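Local coordinates for protein extracellular PQQ-dependent sugar dehydrogenase (Coprinopsis cinerea, PDB 6JT6) that oxidises sugars with the help of pyrroloquinoline quinone, and probably hands on the electrons through its haem-carrying cytochrome b domain, whose structure is described here, at residues Y30-A35 with N176-L181; P41-G46 with Y184-L189. All coordinates share one frame; numbering follows the deposited sequence.

Contact 1: residues Y30-A35 with N176-L181; sequences YIFPSA and NARTTL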
# COMPACT_ATOMS: atom_id res chain seq x y z
N TYR A 30 2.42 2.75 -6.14
CA TYR A 30 1.02 2.68 -6.57
C TYR A 30 0.92 2.67 -8.06
O TYR A 30 1.70 3.31 -8.74
CB TYR A 30 0.19 3.87 -6.03
CG TYR A 30 0.26 3.99 -4.54
CD1 TYR A 30 -0.64 3.28 -3.72
CD2 TYR A 30 1.27 4.77 -3.93
CE1 TYR A 30 -0.55 3.37 -2.33
CE2 TYR A 30 1.36 4.88 -2.55
CZ TYR A 30 0.45 4.17 -1.77
OH TYR A 30 0.53 4.23 -0.40
N ILE A 31 -0.07 1.93 -8.55
CA ILE A 31 -0.46 1.94 -9.95
C ILE A 31 -1.97 2.14 -9.96
O ILE A 31 -2.68 1.42 -9.27
CB ILE A 31 -0.12 0.61 -10.66
CG1 ILE A 31 1.32 0.15 -10.37
CG2 ILE A 31 -0.28 0.79 -12.16
CD1 ILE A 31 1.65 -1.28 -10.82
N PHE A 32 -2.46 3.11 -10.73
CA PHE A 32 -3.90 3.39 -10.80
C PHE A 32 -4.34 3.12 -12.24
O PHE A 32 -3.53 3.23 -13.17
CB PHE A 32 -4.24 4.83 -10.35
CG PHE A 32 -4.20 5.04 -8.86
CD1 PHE A 32 -5.39 5.15 -8.13
CD2 PHE A 32 -2.99 5.21 -8.19
CE1 PHE A 32 -5.35 5.34 -6.74
CE2 PHE A 32 -2.95 5.39 -6.81
CZ PHE A 32 -4.13 5.45 -6.08
N PRO A 33 -5.63 2.76 -12.42
CA PRO A 33 -6.15 2.57 -13.78
C PRO A 33 -6.42 3.90 -14.46
O PRO A 33 -6.67 4.92 -13.81
CB PRO A 33 -7.44 1.78 -13.56
CG PRO A 33 -7.88 2.16 -12.20
CD PRO A 33 -6.63 2.36 -11.40
N SER A 34 -6.39 3.87 -15.78
CA SER A 34 -6.57 5.03 -16.63
C SER A 34 -8.03 5.47 -16.79
O SER A 34 -8.84 5.30 -15.88
CB SER A 34 -5.96 4.72 -18.00
OG SER A 34 -5.82 5.90 -18.75
N ALA A 35 -8.32 6.06 -17.96
CA ALA A 35 -9.66 6.50 -18.41
C ALA A 35 -9.83 6.22 -19.91
O ALA A 35 -10.96 6.12 -20.40
CB ALA A 35 -9.87 7.98 -18.10
N ASN A 176 -0.40 11.08 -13.02
CA ASN A 176 0.88 10.47 -13.29
C ASN A 176 1.03 9.01 -12.84
O ASN A 176 1.91 8.29 -13.35
CB ASN A 176 2.01 11.32 -12.71
CG ASN A 176 2.78 12.06 -13.79
OD1 ASN A 176 2.78 13.30 -13.86
ND2 ASN A 176 3.42 11.29 -14.67
N ALA A 177 0.20 8.59 -11.89
CA ALA A 177 0.20 7.22 -11.39
C ALA A 177 -0.81 6.34 -12.17
O ALA A 177 -0.81 5.11 -12.03
CB ALA A 177 -0.08 7.20 -9.88
N ARG A 178 -1.63 6.98 -13.02
CA ARG A 178 -2.63 6.28 -13.86
C ARG A 178 -2.00 5.73 -15.14
O ARG A 178 -1.13 6.36 -15.72
CB ARG A 178 -3.85 7.17 -14.16
CG ARG A 178 -4.60 7.64 -12.92
CD ARG A 178 -6.03 8.14 -13.20
NE ARG A 178 -6.71 8.50 -11.94
CZ ARG A 178 -7.33 7.65 -11.09
NH1 ARG A 178 -7.44 6.34 -11.33
NH2 ARG A 178 -7.89 8.15 -9.99
N THR A 179 -2.42 4.54 -15.58
CA THR A 179 -1.87 3.92 -16.79
C THR A 179 -2.86 2.99 -17.49
O THR A 179 -3.56 2.20 -16.84
CB THR A 179 -0.51 3.17 -16.56
OG1 THR A 179 -0.04 2.63 -17.81
CG2 THR A 179 -0.64 2.02 -15.54
N THR A 180 -2.89 3.07 -18.82
CA THR A 180 -3.67 2.13 -19.62
C THR A 180 -3.06 0.72 -19.52
O THR A 180 -3.75 -0.25 -19.80
CB THR A 180 -3.84 2.57 -21.10
OG1 THR A 180 -2.56 2.72 -21.71
CG2 THR A 180 -4.60 3.88 -21.18
N LEU A 181 -1.81 0.63 -19.04
CA LEU A 181 -1.16 -0.67 -18.76
C LEU A 181 -1.66 -1.40 -17.47
O LEU A 181 -1.19 -2.49 -17.17
CB LEU A 181 0.37 -0.54 -18.70
CG LEU A 181 1.06 -0.32 -20.06
CD1 LEU A 181 2.53 -0.08 -19.81
CD2 LEU A 181 0.85 -1.48 -21.03
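A short, weakly bonded parallel pairing, partly buried, joins the later part of strand 26-33 to residues 178-179, and an arginine stitches the two together from one side. Phe32 carries the backbone register. Its N donates to Ala177 O at 2.9 Å, approaching from above the carbonyl plane, while Phe32 O accepts from Thr179 N at 3.0 Å and lies 3.3 Å from Arg178 CA in a CA-H...O contact. Phe32 and Arg178 therefore project on the same face of the sheet. The Arg178 chain, extended from CG to NE, runs across the backbone of Phe32 and Pro33, and a turned last torsion (chi4 -82°) lets NH1 reach Pro33 O at 3.0 Å, nearly straight at 167° and in the guanidinium plane. Phe32 CG sits over one face of that group, but ring and guanidinium planes are 76° apart, so the two cross obliquely. NE and NH2 are taken by the backbone carbonyls of Thr135 and Pro134, so three backbone carbonyls grip the group, fix its rotation and would probably stabilise its positive charge. In the immunoglobulin-like beta sandwich of cellobiose dehydrogenase-type cytochrome domains, this pairing fastens a late segment of the chain onto an early strand. Ala177 CB meets the Phe32 ring at CD2, 3.9 Å away. On the reverse face, Ile31 CG2 and Thr179 CG2 lie side by side at 3.6 Å, close to Tyr185 of helix 182-191. Thr179 OG1, anti to its backbone N, accepts from Leu181 N at 2.9 Å, a capping bond in the turn leading to that helix.

Contact 2: residues P41-G46 with Y184-L189; sequences PDEFIG and YYLQQL
Ile45, on strand 43-46, is the bump that fits this strand to the helix segment 184-189, whose axis passes 9.9 Å away at 46° to the strand. Its two branches part to meet different features of the helix. CD1 enters the shallow hollow bounded by Tyr185, Leu186 and Leu189 and comes up against the helix backbone, 3.7 Å from Leu186 CA. With CG anti to its backbone N (chi1 -180°), Leu186 crosses the isoleucine obliquely and lines the hollow, Leu186 CD1 lying 4.1 Å from Ile45 CG1. The other branch, Ile45 CG2, meets Leu189 at its tip, CD1, at 3.6 Å. An alanine here would remove CG1, CG2 and CD1 and would probably leave the hollow between Tyr185, Leu186 and Leu189 poorly filled. Glu43 flanks the apolar patch, its chain crossing Leu186 at about a right angle; its OE2 forms a salt bridge with Arg119 NE and a hydrogen bond with Tyr182 OH. Beyond the two segments, the helix lies across the sheet: Leu186 and Leu189 both rest on Leu104 of strand 100-109, and Tyr185 and Leu189 on Ile31 of strand 26-33.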
# COMPACT_ATOMS: atom_id res chain seq x y z
N PRO A 41 -12.61 3.07 -12.45
CA PRO A 41 -11.39 3.20 -11.72
C PRO A 41 -11.62 3.19 -10.20
O PRO A 41 -11.16 4.09 -9.51
CB PRO A 41 -10.89 4.58 -12.19
CG PRO A 41 -12.15 5.36 -12.49
CD PRO A 41 -13.31 4.38 -12.48
N ASP A 42 -12.36 2.20 -9.70
CA ASP A 42 -12.59 2.10 -8.25
C ASP A 42 -11.62 1.13 -7.59
O ASP A 42 -11.99 0.31 -6.73
CB ASP A 42 -14.06 1.78 -7.92
CG ASP A 42 -14.40 1.97 -6.44
OD1 ASP A 42 -13.54 2.43 -5.66
OD2 ASP A 42 -15.55 1.65 -6.06
N GLU A 43 -10.35 1.22 -8.01
CA GLU A 43 -9.31 0.32 -7.54
C GLU A 43 -7.91 0.86 -7.85
O GLU A 43 -7.75 1.80 -8.64
CB GLU A 43 -9.51 -1.08 -8.13
CG GLU A 43 -9.15 -1.24 -9.61
CD GLU A 43 -9.14 -2.70 -10.00
OE1 GLU A 43 -10.19 -3.21 -10.44
OE2 GLU A 43 -8.12 -3.37 -9.81
N PHE A 44 -6.90 0.27 -7.21
CA PHE A 44 -5.51 0.53 -7.58
C PHE A 44 -4.68 -0.66 -7.12
O PHE A 44 -5.18 -1.51 -6.41
CB PHE A 44 -4.98 1.84 -6.97
CG PHE A 44 -4.96 1.87 -5.46
CD1 PHE A 44 -3.81 1.50 -4.75
CD2 PHE A 44 -6.08 2.34 -4.74
CE1 PHE A 44 -3.78 1.50 -3.36
CE2 PHE A 44 -6.05 2.37 -3.34
CZ PHE A 44 -4.90 1.96 -2.66
N ILE A 45 -3.43 -0.69 -7.56
CA ILE A 45 -2.46 -1.66 -7.10
C ILE A 45 -1.49 -0.93 -6.18
O ILE A 45 -1.04 0.19 -6.53
CB ILE A 45 -1.68 -2.27 -8.28
CG1 ILE A 45 -2.63 -3.10 -9.18
CG2 ILE A 45 -0.49 -3.10 -7.81
CD1 ILE A 45 -2.03 -3.38 -10.56
N GLY A 46 -1.19 -1.53 -5.03
CA GLY A 46 -0.19 -0.95 -4.12
C GLY A 46 1.01 -1.86 -3.89
O GLY A 46 0.94 -3.07 -4.11
N TYR A 184 -2.74 -5.24 -17.66
CA TYR A 184 -1.52 -6.03 -17.93
C TYR A 184 -0.67 -6.13 -16.67
O TYR A 184 -0.23 -7.23 -16.30
CB TYR A 184 -0.70 -5.39 -19.07
CG TYR A 184 0.68 -5.99 -19.26
CD1 TYR A 184 0.83 -7.33 -19.69
CD2 TYR A 184 1.84 -5.23 -19.00
CE1 TYR A 184 2.09 -7.89 -19.86
CE2 TYR A 184 3.12 -5.78 -19.18
CZ TYR A 184 3.24 -7.11 -19.61
OH TYR A 184 4.49 -7.67 -19.78
N TYR A 185 -0.45 -4.98 -16.02
CA TYR A 185 0.31 -4.93 -14.77
C TYR A 185 -0.35 -5.78 -13.69
O TYR A 185 0.35 -6.51 -12.97
CB TYR A 185 0.47 -3.46 -14.29
CG TYR A 185 1.56 -2.67 -15.00
CD1 TYR A 185 2.55 -3.31 -15.77
CD2 TYR A 185 1.62 -1.27 -14.87
CE1 TYR A 185 3.55 -2.58 -16.42
CE2 TYR A 185 2.66 -0.52 -15.47
CZ TYR A 185 3.61 -1.17 -16.25
OH TYR A 185 4.65 -0.44 -16.85
N LEU A 186 -1.68 -5.71 -13.58
CA LEU A 186 -2.43 -6.48 -12.58
C LEU A 186 -2.22 -7.95 -12.78
O LEU A 186 -1.93 -8.65 -11.81
CB LEU A 186 -3.93 -6.15 -12.59
CG LEU A 186 -4.84 -6.89 -11.58
CD1 LEU A 186 -4.42 -6.66 -10.12
CD2 LEU A 186 -6.32 -6.49 -11.75
N GLN A 187 -2.39 -8.42 -14.02
CA GLN A 187 -2.15 -9.84 -14.37
C GLN A 187 -0.72 -10.25 -14.08
O GLN A 187 -0.49 -11.30 -13.45
CB GLN A 187 -2.52 -10.14 -15.84
CG GLN A 187 -2.15 -11.54 -16.35
CD GLN A 187 -0.69 -11.71 -16.76
OE1 GLN A 187 -0.12 -10.91 -17.54
NE2 GLN A 187 -0.06 -12.74 -16.22
N GLN A 188 0.25 -9.46 -14.55
CA GLN A 188 1.69 -9.80 -14.35
C GLN A 188 2.02 -9.96 -12.87
O GLN A 188 2.71 -10.89 -12.48
CB GLN A 188 2.61 -8.73 -14.95
CG GLN A 188 2.68 -8.73 -16.47
CD GLN A 188 3.41 -9.93 -17.03
OE1 GLN A 188 4.58 -10.12 -16.75
NE2 GLN A 188 2.71 -10.76 -17.83
N LEU A 189 1.52 -9.05 -12.03
CA LEU A 189 1.84 -9.09 -10.61
C LEU A 189 1.13 -10.26 -9.92
O LEU A 189 1.69 -10.87 -9.01
CB LEU A 189 1.47 -7.74 -9.95
CG LEU A 189 2.32 -6.50 -10.32
CD1 LEU A 189 1.66 -5.23 -9.80
CD2 LEU A 189 3.71 -6.67 -9.72

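Of the four segments, the one on strand 26-33 comes first from the N terminus, giving contact 1 its early half, and after a loop strand 43-51 supplies the early half of contact 2. Well over a hundred residues later, largely strands and loops with the haem pocket among them, the chain returns: strand 178-179 closes contact 1, and helix 182-191, following at once, closes contact 2. The segments alternate, so the two closures cross rather than nest. Strands 26-33 and 43-51 are antiparallel neighbours, joined by a probable hydrogen bond from Ile45 N to Ile31 O, so the returning chain first pairs with strand 26-33 and then lays its helix over a sheet face that includes both.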